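Local coordinates for protein porin (Rhodobacter capsulatus, PDB 3POR) that forms trimeric outer-membrane channels through which small hydrophilic solutes, up to about 0.6 kDa, diffuse passively, at residues Met72-Gly77 against Thr106-Leu111; Asp146-Ala151 against Lys169-Asp174; Asp180-Glu185 against Asp203-Arg208. One frame throughout, in Å; residues are numbered along the deposited sequence.

Interaction 1: Met72-Gly77 against Thr106-Leu111; sequences MGDALG and TGDERL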
loop_
_atom_site.group_PDB
_atom_site.type_symbol
_atom_site.label_atom_id
_atom_site.label_comp_id
_atom_site.label_asym_id
_atom_site.label_seq_id
_atom_site.Cartn_x
_atom_site.Cartn_y
_atom_site.Cartn_z
ATOM N N MET A 72 -11.955 -16.724 -5.944
ATOM C CA MET A 72 -12.504 -16.207 -4.728
ATOM C C MET A 72 -11.886 -14.863 -4.470
ATOM O O MET A 72 -10.738 -14.709 -4.854
ATOM C CB MET A 72 -12.202 -17.151 -3.622
ATOM C CG MET A 72 -12.826 -16.727 -2.318
ATOM S SD MET A 72 -12.866 -18.060 -1.110
ATOM C CE MET A 72 -13.824 -19.239 -2.018
ATOM N N GLY A 73 -12.599 -13.849 -3.941
ATOM C CA GLY A 73 -12.009 -12.558 -3.647
ATOM C C GLY A 73 -12.976 -11.526 -4.123
ATOM O O GLY A 73 -14.167 -11.666 -3.886
ATOM N N ASP A 74 -12.544 -10.498 -4.811
ATOM C CA ASP A 74 -13.401 -9.570 -5.489
ATOM C C ASP A 74 -13.654 -10.122 -6.911
ATOM O O ASP A 74 -13.331 -9.520 -7.949
ATOM C CB ASP A 74 -12.665 -8.250 -5.499
ATOM C CG ASP A 74 -13.256 -7.103 -6.312
ATOM O OD1 ASP A 74 -14.457 -7.040 -6.570
ATOM O OD2 ASP A 74 -12.488 -6.245 -6.717
ATOM N N ALA A 75 -14.226 -11.329 -6.994
ATOM C CA ALA A 75 -14.497 -12.029 -8.224
ATOM C C ALA A 75 -15.626 -11.320 -8.940
ATOM O O ALA A 75 -16.566 -10.899 -8.264
ATOM C CB ALA A 75 -14.919 -13.425 -7.885
ATOM N N LEU A 76 -15.595 -11.111 -10.251
ATOM C CA LEU A 76 -16.756 -10.653 -11.002
ATOM C C LEU A 76 -17.962 -11.572 -10.830
ATOM O O LEU A 76 -17.827 -12.683 -10.320
ATOM C CB LEU A 76 -16.453 -10.590 -12.451
ATOM C CG LEU A 76 -15.453 -9.613 -13.004
ATOM C CD1 LEU A 76 -15.492 -9.842 -14.507
ATOM C CD2 LEU A 76 -15.804 -8.153 -12.818
ATOM N N GLY A 77 -19.172 -11.127 -11.150
ATOM C CA GLY A 77 -20.339 -11.927 -10.985
ATOM C C GLY A 77 -20.456 -12.726 -12.270
ATOM O O GLY A 77 -19.949 -12.318 -13.324
ATOM N N THR A 106 -25.018 -7.982 -9.394
ATOM C CA THR A 106 -24.053 -8.596 -8.474
ATOM C C THR A 106 -22.564 -8.715 -8.807
ATOM O O THR A 106 -22.086 -8.634 -9.939
ATOM C CB THR A 106 -24.525 -9.998 -8.123
ATOM O OG1 THR A 106 -24.149 -10.853 -9.202
ATOM C CG2 THR A 106 -26.006 -10.042 -7.857
ATOM N N GLY A 107 -21.830 -9.088 -7.785
ATOM C CA GLY A 107 -20.449 -9.415 -7.900
ATOM C C GLY A 107 -19.647 -8.158 -7.927
ATOM O O GLY A 107 -20.144 -7.036 -7.901
ATOM N N ASP A 108 -18.353 -8.420 -7.975
ATOM C CA ASP A 108 -17.352 -7.410 -8.202
ATOM C C ASP A 108 -17.462 -6.400 -7.074
ATOM O O ASP A 108 -17.732 -6.746 -5.903
ATOM C CB ASP A 108 -17.687 -6.920 -9.584
ATOM C CG ASP A 108 -16.912 -5.732 -10.041
ATOM O OD1 ASP A 108 -15.766 -5.966 -10.412
ATOM O OD2 ASP A 108 -17.415 -4.596 -9.925
ATOM N N GLU A 109 -16.984 -5.225 -7.441
ATOM C CA GLU A 109 -17.209 -3.981 -6.792
ATOM C C GLU A 109 -18.644 -3.511 -7.121
ATOM O O GLU A 109 -18.811 -2.316 -7.368
ATOM C CB GLU A 109 -16.148 -2.990 -7.303
ATOM C CG GLU A 109 -14.706 -3.284 -6.982
ATOM C CD GLU A 109 -14.366 -3.473 -5.496
ATOM O OE1 GLU A 109 -15.167 -3.120 -4.609
ATOM O OE2 GLU A 109 -13.266 -3.966 -5.200
ATOM N N ARG A 110 -19.730 -4.302 -7.229
ATOM C CA ARG A 110 -21.042 -3.719 -7.454
ATOM C C ARG A 110 -21.818 -3.754 -6.139
ATOM O O ARG A 110 -21.212 -3.595 -5.059
ATOM C CB ARG A 110 -21.726 -4.489 -8.521
ATOM C CG ARG A 110 -20.906 -4.172 -9.665
ATOM C CD ARG A 110 -21.092 -5.174 -10.707
ATOM N NE ARG A 110 -21.782 -4.518 -11.798
ATOM C CZ ARG A 110 -21.173 -3.778 -12.747
ATOM N NH1 ARG A 110 -19.847 -3.581 -12.725
ATOM N NH2 ARG A 110 -21.886 -3.310 -13.788
ATOM N N LEU A 111 -23.145 -4.021 -6.140
ATOM C CA LEU A 111 -24.023 -3.943 -4.961
ATOM C C LEU A 111 -23.631 -4.937 -3.874
ATOM O O LEU A 111 -23.774 -4.683 -2.671
ATOM C CB LEU A 111 -25.497 -4.160 -5.393
ATOM C CG LEU A 111 -26.225 -3.020 -6.103
ATOM C CD1 LEU A 111 -25.727 -2.805 -7.496
ATOM C CD2 LEU A 111 -27.658 -3.410 -6.340
HETATM O O HOH W 1 -13.574 -4.874 -9.301
HETATM O O HOH W 2 -20.061 -8.582 -11.622
#
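Asp74 and Asp108 meet inside the long loop that joins strand 68-73 to strand 118-125, the excursion that in porins of this family folds into the barrel and narrows the pore. One direct bond ties its two limbs, Asp108 N to Ala75 O at 3.1 Å, with the donor lying 26° off the carbonyl plane. Two waters add to this link, one at the Asp74 carboxylate and one at Gly77. The first donates to Asp74 OD2 and to Asp108 OD1, the latter at 2.7 Å; the second accepts from Gly77 N and donates to Thr106 O. Next to the second water, Gly77 and Gly107, with no side chains to hold them apart, bring their CA atoms to 4.0 Å. Leu76 runs alongside Asp108, its CD2 branch 3.3 Å from Asp108 OD1.

Acid groups crowd the Asp74 end. With CG opposite the backbone N (chi1 172°), Asp74 crosses Glu109 at about a right angle, and Asp74 OD2 comes within 2.8 Å of Glu109 OE2; the carboxylate planes stand 65° apart. Asp58 adds a further acid near Glu109, a cluster that would be expected to raise the pKa of at least one member. Gly77 stands at the N-cap position of helix 78-83, Ala75 packs on Leu120 of strand 118-125, and Thr106 OG1 is hydrogen-bonded to Glu168 while Thr106 lies against strands 148-158 and 161-171.

Interaction 2: Asp146-Ala151 against Lys169-Asp174; sequences DAQEMA and KIDSPD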
loop_
_atom_site.group_PDB
_atom_site.type_symbol
_atom_site.label_atom_id
_atom_site.label_comp_id
_atom_site.label_asym_id
_atom_site.label_seq_id
_atom_site.Cartn_x
_atom_site.Cartn_y
_atom_site.Cartn_z
ATOM N N ASP A 146 -26.811 -11.660 6.290
ATOM C CA ASP A 146 -27.001 -10.640 5.286
ATOM C C ASP A 146 -27.419 -11.230 3.941
ATOM O O ASP A 146 -28.077 -12.289 3.798
ATOM C CB ASP A 146 -25.644 -9.754 5.217
ATOM C CG ASP A 146 -24.270 -10.260 4.702
ATOM O OD1 ASP A 146 -24.175 -11.310 4.065
ATOM O OD2 ASP A 146 -23.272 -9.568 4.918
ATOM N N ALA A 147 -27.131 -10.288 3.020
ATOM C CA ALA A 147 -27.162 -10.459 1.583
ATOM C C ALA A 147 -26.499 -11.755 1.157
ATOM O O ALA A 147 -25.296 -12.074 1.288
ATOM C CB ALA A 147 -26.426 -9.311 0.854
ATOM N N GLN A 148 -27.494 -12.519 0.813
ATOM C CA GLN A 148 -27.187 -13.689 0.135
ATOM C C GLN A 148 -27.417 -13.193 -1.273
ATOM O O GLN A 148 -28.487 -12.693 -1.592
ATOM C CB GLN A 148 -28.125 -14.744 0.644
ATOM C CG GLN A 148 -27.898 -16.024 -0.157
ATOM C CD GLN A 148 -26.442 -16.417 -0.521
ATOM O OE1 GLN A 148 -25.454 -15.918 0.033
ATOM N NE2 GLN A 148 -26.192 -17.301 -1.489
ATOM N N GLU A 149 -26.398 -13.190 -2.108
ATOM C CA GLU A 149 -26.512 -12.709 -3.483
ATOM C C GLU A 149 -26.200 -13.845 -4.440
ATOM O O GLU A 149 -25.327 -14.605 -4.057
ATOM C CB GLU A 149 -25.538 -11.602 -3.637
ATOM C CG GLU A 149 -24.508 -11.812 -4.762
ATOM C CD GLU A 149 -23.065 -12.233 -4.478
ATOM O OE1 GLU A 149 -22.635 -12.296 -3.329
ATOM O OE2 GLU A 149 -22.340 -12.464 -5.450
ATOM N N MET A 150 -26.725 -14.163 -5.602
ATOM C CA MET A 150 -26.104 -15.190 -6.399
ATOM C C MET A 150 -26.421 -14.963 -7.827
ATOM O O MET A 150 -27.285 -14.143 -8.125
ATOM C CB MET A 150 -26.551 -16.557 -5.968
ATOM C CG MET A 150 -27.799 -17.212 -6.509
ATOM S SD MET A 150 -29.213 -16.893 -5.424
ATOM C CE MET A 150 -28.652 -16.454 -3.802
ATOM N N ALA A 151 -25.702 -15.562 -8.761
ATOM C CA ALA A 151 -25.997 -15.375 -10.188
ATOM C C ALA A 151 -25.600 -16.607 -10.954
ATOM O O ALA A 151 -24.770 -17.380 -10.443
ATOM C CB ALA A 151 -25.205 -14.260 -10.849
ATOM N N LYS A 169 -29.780 -12.301 -8.635
ATOM C CA LYS A 169 -30.750 -12.178 -7.596
ATOM C C LYS A 169 -30.029 -11.680 -6.365
ATOM O O LYS A 169 -28.915 -12.167 -6.132
ATOM C CB LYS A 169 -31.275 -13.529 -7.454
ATOM C CG LYS A 169 -31.754 -14.049 -6.110
ATOM C CD LYS A 169 -33.054 -13.337 -5.728
ATOM C CE LYS A 169 -34.227 -14.279 -5.465
ATOM N NZ LYS A 169 -35.412 -13.456 -5.310
ATOM N N ILE A 170 -30.573 -10.706 -5.604
ATOM C CA ILE A 170 -30.051 -10.214 -4.331
ATOM C C ILE A 170 -31.139 -10.380 -3.250
ATOM O O ILE A 170 -32.225 -9.797 -3.354
ATOM C CB ILE A 170 -29.671 -8.775 -4.456
ATOM C CG1 ILE A 170 -28.484 -8.578 -5.323
ATOM C CG2 ILE A 170 -29.198 -8.330 -3.127
ATOM C CD1 ILE A 170 -27.999 -7.131 -5.411
ATOM N N ASP A 171 -30.963 -11.203 -2.218
ATOM C CA ASP A 171 -31.947 -11.406 -1.180
ATOM C C ASP A 171 -31.822 -10.464 -0.057
ATOM O O ASP A 171 -30.732 -10.287 0.469
ATOM C CB ASP A 171 -31.840 -12.742 -0.574
ATOM C CG ASP A 171 -32.171 -13.802 -1.597
ATOM O OD1 ASP A 171 -32.863 -13.523 -2.583
ATOM O OD2 ASP A 171 -31.729 -14.924 -1.381
ATOM N N SER A 172 -32.950 -10.009 0.418
ATOM C CA SER A 172 -32.979 -8.977 1.430
ATOM C C SER A 172 -33.064 -9.745 2.740
ATOM O O SER A 172 -33.782 -10.749 2.853
ATOM C CB SER A 172 -34.209 -8.116 1.233
ATOM O OG SER A 172 -34.236 -7.137 2.236
ATOM N N PRO A 173 -32.355 -9.347 3.772
ATOM C CA PRO A 173 -32.488 -9.913 5.097
ATOM C C PRO A 173 -33.734 -9.404 5.827
ATOM O O PRO A 173 -34.078 -9.993 6.853
ATOM C CB PRO A 173 -31.222 -9.517 5.760
ATOM C CG PRO A 173 -30.962 -8.121 5.219
ATOM C CD PRO A 173 -31.436 -8.222 3.756
ATOM N N ASP A 174 -34.411 -8.302 5.398
ATOM C CA ASP A 174 -35.643 -7.771 5.966
ATOM C C ASP A 174 -36.363 -7.150 4.793
ATOM O O ASP A 174 -36.130 -5.989 4.416
ATOM C CB ASP A 174 -35.377 -6.675 6.961
ATOM C CG ASP A 174 -36.505 -6.451 7.963
ATOM O OD1 ASP A 174 -37.662 -6.806 7.701
ATOM O OD2 ASP A 174 -36.208 -5.921 9.037
#
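Met150 and Lys169 exchange two backbone bonds that close a hydrogen-bonded antiparallel pair: Met150 N to Lys169 O at 3.0 Å, and Lys169 N to Met150 O at 3.1 Å. A third bond, Asp171 N to Gln148 O at 3.0 Å, is the straightest of the set, with an N-H...O angle of 167°. Between them Glu149 and Ile170 form a non-hydrogen-bonded pair, and here the CA atoms close to 4.4 Å.

The side chains of Met150 and Lys169 run side by side in the same direction, and their contact is apolar, sulfur against methylene: Met150 SD rests 3.9 Å from Lys169 CG. The bend of Met150 at chi2 (-94°) carries the sulfur toward the lysine stem, and a further bend at chi3 sends CE toward Asp171. Asp171 brings its CB to 3.5 Å from Gln148 O, its carboxylate lying farther out along Gln148 CB. Within its own strand, Lys169 NZ forms a long ion pair with Asp171 OD1.

These residues belong to the beta hairpin of strands 148-158 and 161-171 in the 16-stranded barrel. The segment axes of 148-151 and 169-171 approach to 4.9 Å and run antiparallel at 169°. Past the paired region the contact thins to Asp146 CA against Pro173 CB, where Asp146 and Ala147 are poorly ordered.

In the next shell, Ser135 OG bonds Ala147 O and, weakly, Glu149 N, while Ala151 pairs with Ser133, so strand 128-134 and the residue after it set one flank. Ile170 bonds the backbone of Met181 on the other. Glu149 and Ile170 turn to the face lined by the inward-folded loop, where they meet Thr106, and Glu149 also packs on Thr112.

Interaction 3: Asp180-Glu185 against Asp203-Arg208; sequences DMEQLE and DGELDR. With C8E ((hydroxyethyloxy)tri(ethyloxy)octane), chain B.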
loop_
_atom_site.group_PDB
_atom_site.type_symbol
_atom_site.label_atom_id
_atom_site.label_comp_id
_atom_site.label_asym_id
_atom_site.label_seq_id
_atom_site.Cartn_x
_atom_site.Cartn_y
_atom_site.Cartn_z
ATOM N N ASP A 180 -36.204 -7.658 -2.175
ATOM C CA ASP A 180 -35.262 -8.477 -2.941
ATOM C C ASP A 180 -35.121 -7.907 -4.341
ATOM O O ASP A 180 -36.028 -7.259 -4.852
ATOM C CB ASP A 180 -35.774 -9.866 -3.076
ATOM C CG ASP A 180 -35.857 -10.599 -1.759
ATOM O OD1 ASP A 180 -35.305 -10.131 -0.774
ATOM O OD2 ASP A 180 -36.473 -11.661 -1.703
ATOM N N MET A 181 -34.001 -8.050 -5.007
ATOM C CA MET A 181 -33.867 -7.412 -6.304
ATOM C C MET A 181 -33.506 -8.550 -7.224
ATOM O O MET A 181 -32.855 -9.491 -6.770
ATOM C CB MET A 181 -32.774 -6.412 -6.245
ATOM C CG MET A 181 -33.028 -5.511 -5.098
ATOM S SD MET A 181 -32.238 -3.964 -5.464
ATOM C CE MET A 181 -31.251 -4.054 -4.029
ATOM N N GLU A 182 -33.906 -8.551 -8.474
ATOM C CA GLU A 182 -33.592 -9.618 -9.361
ATOM C C GLU A 182 -33.486 -9.010 -10.732
ATOM O O GLU A 182 -34.099 -7.973 -11.023
ATOM C CB GLU A 182 -34.686 -10.593 -9.242
ATOM C CG GLU A 182 -35.259 -11.024 -10.576
ATOM C CD GLU A 182 -36.744 -11.307 -10.557
ATOM O OE1 GLU A 182 -37.281 -11.493 -9.441
ATOM O OE2 GLU A 182 -37.323 -11.351 -11.669
ATOM N N GLN A 183 -32.726 -9.661 -11.581
ATOM C CA GLN A 183 -32.598 -9.187 -12.918
ATOM C C GLN A 183 -32.291 -10.385 -13.787
ATOM O O GLN A 183 -31.664 -11.350 -13.346
ATOM C CB GLN A 183 -31.500 -8.171 -12.953
ATOM C CG GLN A 183 -31.363 -7.554 -14.283
ATOM C CD GLN A 183 -30.452 -6.370 -14.238
ATOM O OE1 GLN A 183 -30.945 -5.286 -14.145
ATOM N NE2 GLN A 183 -29.147 -6.339 -14.334
ATOM N N LEU A 184 -32.850 -10.337 -14.996
ATOM C CA LEU A 184 -32.633 -11.296 -16.049
ATOM C C LEU A 184 -31.960 -10.611 -17.235
ATOM O O LEU A 184 -32.380 -9.508 -17.612
ATOM C CB LEU A 184 -33.929 -11.854 -16.459
ATOM C CG LEU A 184 -33.771 -13.019 -17.418
ATOM C CD1 LEU A 184 -33.110 -14.296 -16.828
ATOM C CD2 LEU A 184 -35.179 -13.294 -17.840
ATOM N N GLU A 185 -30.877 -11.190 -17.794
ATOM C CA GLU A 185 -30.135 -10.549 -18.861
ATOM C C GLU A 185 -29.923 -11.459 -20.018
ATOM O O GLU A 185 -29.665 -12.631 -19.812
ATOM C CB GLU A 185 -28.777 -10.148 -18.429
ATOM C CG GLU A 185 -28.914 -9.355 -17.162
ATOM C CD GLU A 185 -27.991 -9.821 -16.081
ATOM O OE1 GLU A 185 -27.409 -10.894 -16.160
ATOM O OE2 GLU A 185 -27.858 -9.079 -15.129
ATOM N N ASP A 203 -34.145 -7.204 -17.609
ATOM C CA ASP A 203 -35.317 -6.773 -16.915
ATOM C C ASP A 203 -35.529 -7.453 -15.575
ATOM O O ASP A 203 -35.060 -8.578 -15.381
ATOM C CB ASP A 203 -36.521 -6.979 -17.800
ATOM C CG ASP A 203 -37.300 -8.283 -17.729
ATOM O OD1 ASP A 203 -37.937 -8.551 -16.715
ATOM O OD2 ASP A 203 -37.327 -9.028 -18.702
ATOM N N GLY A 204 -36.281 -6.870 -14.649
ATOM C CA GLY A 204 -36.496 -7.501 -13.374
ATOM C C GLY A 204 -37.199 -6.527 -12.479
ATOM O O GLY A 204 -38.030 -5.760 -12.991
ATOM N N GLU A 205 -36.749 -6.485 -11.218
ATOM C CA GLU A 205 -37.331 -5.683 -10.185
ATOM C C GLU A 205 -36.270 -5.316 -9.189
ATOM O O GLU A 205 -35.363 -6.081 -8.879
ATOM C CB GLU A 205 -38.476 -6.434 -9.509
ATOM C CG GLU A 205 -38.302 -7.885 -9.047
ATOM C CD GLU A 205 -37.773 -8.159 -7.623
ATOM O OE1 GLU A 205 -37.994 -7.305 -6.766
ATOM O OE2 GLU A 205 -37.181 -9.226 -7.350
ATOM N N LEU A 206 -36.402 -4.072 -8.756
ATOM C CA LEU A 206 -35.494 -3.354 -7.885
ATOM C C LEU A 206 -36.153 -2.964 -6.559
ATOM O O LEU A 206 -37.366 -2.837 -6.519
ATOM C CB LEU A 206 -35.003 -2.046 -8.577
ATOM C CG LEU A 206 -34.099 -2.044 -9.802
ATOM C CD1 LEU A 206 -33.500 -0.674 -10.036
ATOM C CD2 LEU A 206 -32.903 -2.970 -9.545
ATOM N N ASP A 207 -35.486 -2.745 -5.441
ATOM C CA ASP A 207 -36.131 -2.154 -4.289
ATOM C C ASP A 207 -36.443 -0.669 -4.569
ATOM O O ASP A 207 -35.513 0.055 -4.967
ATOM C CB ASP A 207 -35.202 -2.248 -3.129
ATOM C CG ASP A 207 -35.620 -1.430 -1.906
ATOM O OD1 ASP A 207 -36.452 -1.922 -1.159
ATOM O OD2 ASP A 207 -35.124 -0.315 -1.711
ATOM N N ARG A 208 -37.644 -0.134 -4.260
ATOM C CA ARG A 208 -38.085 1.219 -4.538
ATOM C C ARG A 208 -37.101 2.302 -4.177
ATOM O O ARG A 208 -36.682 3.162 -4.967
ATOM C CB ARG A 208 -39.381 1.439 -3.794
ATOM C CG ARG A 208 -39.849 2.908 -3.777
ATOM C CD ARG A 208 -40.876 3.200 -2.733
ATOM N NE ARG A 208 -40.328 3.242 -1.393
ATOM C CZ ARG A 208 -40.890 2.513 -0.429
ATOM N NH1 ARG A 208 -41.943 1.750 -0.735
ATOM N NH2 ARG A 208 -40.462 2.591 0.845
HETATM C C1 C8E B . -30.633 -1.799 -12.370
HETATM C C2 C8E B . -29.610 -1.718 -11.246
HETATM C C3 C8E B . -28.757 -0.563 -11.563
HETATM C C4 C8E B . -27.716 -0.775 -10.540
HETATM C C5 C8E B . -26.574 0.099 -10.921
HETATM C C6 C8E B . -26.907 1.608 -11.228
HETATM C C7 C8E B . -26.894 2.096 -12.761
HETATM C C8 C8E B . -26.551 3.596 -12.988
HETATM O O9 C8E B . -26.627 4.144 -14.297
HETATM C C10 C8E B . -27.900 4.696 -14.591
HETATM C C11 C8E B . -28.239 6.146 -14.306
HETATM O O12 C8E B . -27.590 7.199 -15.004
HETATM C C13 C8E B . -26.537 7.725 -14.220
HETATM C C14 C8E B . -26.947 8.247 -12.878
HETATM O O15 C8E B . -28.023 9.177 -12.870
HETATM C C16 C8E B . -27.898 10.010 -11.698
HETATM C C17 C8E B . -27.340 11.476 -11.656
HETATM O O18 C8E B . -26.066 11.931 -12.221
HETATM C C19 C8E B . -24.927 11.990 -11.317
HETATM C C20 C8E B . -24.511 13.309 -10.617
HETATM O O21 C8E B . -25.577 13.868 -9.844
#
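Backbone bonds between Glu182 and Glu205 and between Leu184 and Asp203 define two hydrogen-bonded antiparallel pairs of the hairpin 181-192/195-207. In the first, Glu182 N reaches Glu205 O at 2.9 Å, in the carbonyl plane, and Glu205 N returns a bond to Glu182 O; the second repeats the exchange, with Leu184 N again 2.9 Å from Asp203 O. Gly204 lies between them against Gln183, where the strands come close enough for a CA-H...O contact from Gly204 CA to Glu182 O, 3.4 Å.

Sulfur and apolar contacts close the end of the strands. Met181 SD accepts a weak but nearly straight bond from Asp207 N (3.5 Å, 170°) and also touches Leu206 CD2. Leu206 CD2 meets the alkyl end of the detergent C8E, 3.8 Å from its C1, which Gln183 OE1 also approaches.

Side-chain hydrogen bonds form a third group. Asp207 N-caps helix 208-214 through Phe210 N and bonds Ala179 N. Gln183 is held by His229 and Pro103, and its NE2 donates to the anti lone pair of Glu185 OE2.

Acidic groups meet on the face that carries Glu182 and Glu205. These two cross at about a right angle, carboxylate planes 76° apart, with Glu182 OE1 3.1 Å from Glu205 OE2. The other oxygen, Glu205 OE1, sits 2.7 Å from Asp180 O, brought there by the bend of its chain at chi2 (89°). The Asp180 O pair would be consistent with a proton on Glu205, and the crowding of acids would tend to raise pKa values here.

The three contacts follow one another along the chain; interactions 2 and 3 lie in the barrel wall. Interaction 1 closes before interaction 2 opens, and interaction 2 before interaction 3; their centres lie about 13 Å (1 to 2), 12 Å (2 to 3) and 17 Å (1 to 3) apart. Interactions 2 and 3 each lie within one of two consecutive hairpins, and strands 161-171 and 181-192 are neighbours in the sheet, with a probable hydrogen bond from Ser172 N to Asp180 OD1 just beyond. Interaction 1 lies in the loop folded inside: Thr106 packs on Glu149, Ala151 and Ile170, and Leu111 on Ile170, so the pore-narrowing loop rests directly on the wall of interaction 2.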